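Local coordinates for protein putative laminarinase (PDB 2W39) that probably hydrolyses beta-1,3-linked glucans such as laminarin, as a fungal family 16 glycoside hydrolase that holds a glucose disaccharide in its -1 and -2 subsites, at residues W99-E104 with I118-N123. Numbering follows the deposited sequence.
Sequences WPAAWE and IIEGVN. With BGC (beta-D-glucopyranose), chain B; LGC (D-glucono-1,5-lactone), chain D.
Trp-99 and Glu-120 run side by side from antiparallel strands into the sugar-binding cleft, each with CG anti to its backbone N. The extended Glu-120 chain carries the carboxylate alongside the indole, and a small last torsion (chi3 11°) leaves the two planes 12° apart. Trp-99 NE1 donates to the anti lone pair of Glu-120 OE2 at 2.9 Å, almost in the ring plane. Val-122 CG1 sits over one indole face in a CH-pi contact, 3.9 Å from the five-membered-ring centroid, while Trp-257 meets Trp-99 edge-to-face. Ala-102 N donates to Ile-119 O, and Ala-102 O accepts from both Ile-118 N and Ile-119 N: a classic beta bulge. On the face turned from the sugar, Ala-102 CB packs against Ile-119 CD1 at 4.0 Å. Trp-103, its CG wedged between backbone N and carbonyl carbon (chi1 57°), turns one indole face to the C5-C6 and O4 side of the overlapping glucose and gluconolactone. Lactone C6 lies 3.6 Å above that plane; Asn-250 takes the bond from Trp-103 NE1. Ala-101 CB touches glucose O6 at 3.4 Å. Glu-120 OE2 lies 2.6 Å from O1 of the glucose copy and 2.8 Å from O6 of the lactone; Trp-99 NE1 is 3.2 Å from O6 in both. Asp-117 OD2 is close to Glu-120 OE1. The indole bond helps hold the carboxylate's rotation beside the sugar, consistent with a role in the -1 subsite.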
ATOM      1  N   TRP A  99      -8.209   1.884  -6.117  1.00  4.93           N
ATOM      2  CA  TRP A  99      -7.064   0.988  -6.062  1.00  4.85           C
ATOM      3  C   TRP A  99      -5.966   1.688  -5.258  1.00  4.74           C
ATOM      4  O   TRP A  99      -5.052   2.308  -5.814  1.00  5.05           O
ATOM      5  CB  TRP A  99      -6.628   0.616  -7.467  1.00  5.95           C
ATOM      6  CG  TRP A  99      -5.480  -0.355  -7.560  1.00  5.62           C
ATOM      7  CD1 TRP A  99      -4.811  -1.002  -6.541  1.00  5.85           C
ATOM      8  CD2 TRP A  99      -4.853  -0.771  -8.773  1.00  6.04           C
ATOM      9  NE1 TRP A  99      -3.798  -1.779  -7.056  1.00  6.04           N
ATOM     10  CE2 TRP A  99      -3.805  -1.661  -8.425  1.00  6.20           C
ATOM     11  CE3 TRP A  99      -5.062  -0.468 -10.123  1.00  7.41           C
ATOM     12  CZ2 TRP A  99      -2.965  -2.248  -9.386  1.00  6.74           C
ATOM     13  CZ3 TRP A  99      -4.229  -1.058 -11.073  1.00  8.02           C
ATOM     14  CH2 TRP A  99      -3.200  -1.932 -10.702  1.00  8.43           C
ATOM     15  N   PRO A 100      -6.095   1.638  -3.925  1.00  4.56           N
ATOM     16  CA  PRO A 100      -5.090   2.232  -3.055  1.00  4.61           C
ATOM     17  C   PRO A 100      -3.932   1.265  -2.808  1.00  4.68           C
ATOM     18  O   PRO A 100      -4.120   0.046  -2.886  1.00  4.96           O
ATOM     19  CB  PRO A 100      -5.855   2.451  -1.754  1.00  5.41           C
ATOM     20  CG  PRO A 100      -6.839   1.289  -1.703  1.00  5.44           C
ATOM     21  CD  PRO A 100      -7.197   1.026  -3.149  1.00  5.41           C
ATOM     22  N   ALA A 101      -2.762   1.803  -2.482  1.00  4.56           N
ATOM     23  CA  ALA A 101      -1.639   0.971  -2.094  1.00  4.81           C
ATOM     24  C   ALA A 101      -0.663   1.703  -1.192  1.00  4.36           C
ATOM     25  O   ALA A 101      -0.450   2.915  -1.332  1.00  4.54           O
ATOM     26  CB  ALA A 101      -0.913   0.435  -3.338  1.00  5.42           C
ATOM     27  N   ALA A 102      -0.060   0.935  -0.282  1.00  4.24           N
ATOM     28  CA  ALA A 102       1.131   1.365   0.471  1.00  4.04           C
ATOM     29  C   ALA A 102       2.153   0.258   0.219  1.00  4.30           C
ATOM     30  O   ALA A 102       1.876  -0.929   0.444  1.00  4.70           O
ATOM     31  CB  ALA A 102       0.835   1.520   1.958  1.00  4.60           C
ATOM     32  N   TRP A 103       3.325   0.635  -0.282  1.00  4.17           N
ATOM     33  CA  TRP A 103       4.234  -0.342  -0.858  1.00  4.32           C
ATOM     34  C   TRP A 103       5.637   0.215  -0.916  1.00  3.97           C
ATOM     35  O   TRP A 103       5.869   1.376  -0.602  1.00  4.75           O
ATOM     36  CB  TRP A 103       3.700  -0.792  -2.228  1.00  4.96           C
ATOM     37  CG  TRP A 103       3.463   0.267  -3.247  1.00  4.75           C
ATOM     38  CD1 TRP A 103       2.547   1.297  -3.191  1.00  5.08           C
ATOM     39  CD2 TRP A 103       4.026   0.308  -4.557  1.00  5.34           C
ATOM     40  NE1 TRP A 103       2.556   2.004  -4.374  1.00  5.40           N
ATOM     41  CE2 TRP A 103       3.451   1.412  -5.231  1.00  5.90           C
ATOM     42  CE3 TRP A 103       4.960  -0.483  -5.231  1.00  5.65           C
ATOM     43  CZ2 TRP A 103       3.767   1.725  -6.546  1.00  6.53           C
ATOM     44  CZ3 TRP A 103       5.265  -0.172  -6.546  1.00  6.13           C
ATOM     45  CH2 TRP A 103       4.680   0.932  -7.177  1.00  7.68           C
ATOM     46  N   GLU A 104       6.561  -0.640  -1.337  1.00  4.77           N
ATOM     47  CA  GLU A 104       7.947  -0.222  -1.565  1.00  5.02           C
ATOM     48  C   GLU A 104       8.419  -0.789  -2.880  1.00  4.56           C
ATOM     49  O   GLU A 104       8.078  -1.922  -3.246  1.00  5.21           O
ATOM     50  CB  GLU A 104       8.902  -0.707  -0.463  1.00  5.11           C
ATOM     51  CG  GLU A 104       8.517  -0.239   0.911  1.00  5.51           C
ATOM     52  CD  GLU A 104       9.547  -0.593   1.970  1.00  5.56           C
ATOM     53  OE1 GLU A 104      10.486  -1.361   1.676  1.00  6.73           O
ATOM     54  OE2 GLU A 104       9.410  -0.090   3.118  1.00  5.37           O
ATOM     55  N   ILE A 118       2.362  -3.784   0.704  1.00  4.14           N
ATOM     56  CA  ILE A 118       2.038  -3.961   2.115  1.00  4.91           C
ATOM     57  C   ILE A 118       0.528  -3.845   2.345  1.00  4.67           C
ATOM     58  O   ILE A 118      -0.067  -4.698   3.010  1.00  4.78           O
ATOM     59  CB  ILE A 118       2.823  -2.933   2.970  1.00  4.59           C
ATOM     60  CG1 ILE A 118       4.333  -3.107   2.737  1.00  5.46           C
ATOM     61  CG2 ILE A 118       2.446  -3.082   4.433  1.00  5.91           C
ATOM     62  CD1 ILE A 118       5.195  -1.960   3.291  1.00  6.10           C
ATOM     63  N   ILE A 119      -0.069  -2.786   1.796  1.00  4.66           N
ATOM     64  CA  ILE A 119      -1.512  -2.602   1.761  1.00  5.33           C
ATOM     65  C   ILE A 119      -1.897  -2.484   0.305  1.00  4.93           C
ATOM     66  O   ILE A 119      -1.355  -1.658  -0.414  1.00  4.83           O
ATOM     67  CB  ILE A 119      -1.957  -1.328   2.497  1.00  5.00           C
ATOM     68  CG1 ILE A 119      -1.348  -1.267   3.913  1.00  5.98           C
ATOM     69  CG2 ILE A 119      -3.490  -1.263   2.517  1.00  7.09           C
ATOM     70  CD1 ILE A 119      -1.643   0.029   4.672  1.00  7.09           C
ATOM     71  N   GLU A 120      -2.841  -3.303  -0.149  1.00  4.90           N
ATOM     72  CA  GLU A 120      -3.287  -3.199  -1.540  1.00  5.35           C
ATOM     73  C   GLU A 120      -4.572  -3.960  -1.766  1.00  5.11           C
ATOM     74  O   GLU A 120      -4.741  -5.079  -1.276  1.00  5.51           O
ATOM     75  CB  GLU A 120      -2.237  -3.792  -2.499  1.00  6.00           C
ATOM     76  CG  GLU A 120      -2.497  -3.372  -3.947  1.00  7.08           C
ATOM     77  CD  GLU A 120      -1.566  -3.992  -4.968  1.00  7.47           C
ATOM     78  OE1 GLU A 120      -0.812  -4.931  -4.632  1.00  9.42           O
ATOM     79  OE2 GLU A 120      -1.614  -3.529  -6.131  1.00  8.56           O
ATOM     80  N   GLY A 121      -5.467  -3.369  -2.550  1.00  5.31           N
ATOM     81  CA  GLY A 121      -6.639  -4.080  -3.043  1.00  5.30           C
ATOM     82  C   GLY A 121      -7.372  -3.202  -4.029  1.00  5.38           C
ATOM     83  O   GLY A 121      -6.884  -2.133  -4.407  1.00  5.46           O
ATOM     84  N   VAL A 122      -8.539  -3.683  -4.459  1.00  5.91           N
ATOM     85  CA  VAL A 122      -9.332  -2.972  -5.442  1.00  6.28           C
ATOM     86  C   VAL A 122     -10.811  -3.067  -5.124  1.00  6.34           C
ATOM     87  O   VAL A 122     -11.281  -4.084  -4.599  1.00  6.53           O
ATOM     88  CB  VAL A 122      -9.104  -3.524  -6.888  1.00  6.28           C
ATOM     89  CG1 VAL A 122      -7.663  -3.348  -7.308  1.00  7.26           C
ATOM     90  CG2 VAL A 122      -9.529  -4.979  -7.014  1.00  8.08           C
ATOM     91  N   ASN A 123     -11.539  -2.018  -5.487  1.00  6.03           N
ATOM     92  CA  ASN A 123     -13.006  -2.071  -5.514  1.00  6.32           C
ATOM     93  C   ASN A 123     -13.613  -2.563  -4.223  1.00  6.62           C
ATOM     94  O   ASN A 123     -14.621  -3.278  -4.241  1.00  7.27           O
ATOM     95  CB  ASN A 123     -13.481  -2.934  -6.692  1.00  7.02           C
ATOM     96  CG  ASN A 123     -12.990  -2.398  -8.024  1.00  6.86           C
ATOM     97  OD1 ASN A 123     -12.998  -1.188  -8.239  1.00  7.61           O
ATOM     98  ND2 ASN A 123     -12.584  -3.284  -8.924  1.00  7.72           N
TER
HETATM   99  C2  BGC B   1       1.837  -3.483  -9.197  0.50 18.32           C
HETATM  100  C3  BGC B   1       2.416  -2.069  -9.286  0.50 17.87           C
HETATM  101  C4  BGC B   1       1.437  -1.106  -8.635  0.50 18.15           C
HETATM  102  C5  BGC B   1       1.434  -1.425  -7.148  0.50 18.26           C
HETATM  103  C6  BGC B   1       0.560  -0.451  -6.368  0.50 18.06           C
HETATM  104  C1  BGC B   1       1.125  -3.823  -7.871  0.50 18.30           C
HETATM  105  O1  BGC B   1      -0.172  -4.378  -8.160  0.50 15.68           O
HETATM  106  O2  BGC B   1       2.881  -4.442  -9.435  0.50 19.09           O
HETATM  107  O3  BGC B   1       2.677  -1.704 -10.653  0.50 16.29           O
HETATM  108  O4  BGC B   1       1.822   0.250  -8.853  0.50 18.48           O
HETATM  109  O5  BGC B   1       0.956  -2.759  -6.910  0.50 19.12           O
HETATM  110  O6  BGC B   1      -0.812  -0.852  -6.464  0.50 16.81           O
HETATM  111  C1  LGC D1301       1.649  -3.802  -8.051  0.50 11.86           C
HETATM  112  C2  LGC D1301       2.246  -3.374  -9.358  0.50 11.11           C
HETATM  113  O5  LGC D1301       1.354  -2.868  -6.966  0.50 10.49           O
HETATM  114  O1  LGC D1301       1.379  -4.980  -7.873  0.50 14.26           O
HETATM  115  O2  LGC D1301       3.426  -4.148  -9.651  0.50 10.42           O
HETATM  116  C3  LGC D1301       2.539  -1.869  -9.357  0.50  9.52           C
HETATM  117  O3  LGC D1301       2.658  -1.393 -10.709  0.50 10.31           O
HETATM  118  C4  LGC D1301       1.431  -1.119  -8.618  0.50  8.81           C
HETATM  119  O4  LGC D1301       1.531   0.287  -8.825  0.50  6.75           O
HETATM  120  C5  LGC D1301       1.572  -1.460  -7.139  0.50  8.85           C
HETATM  121  C6  LGC D1301       0.620  -0.722  -6.203  0.50  7.31           C
HETATM  122  O6  LGC D1301      -0.756  -0.887  -6.578  0.50  5.65           O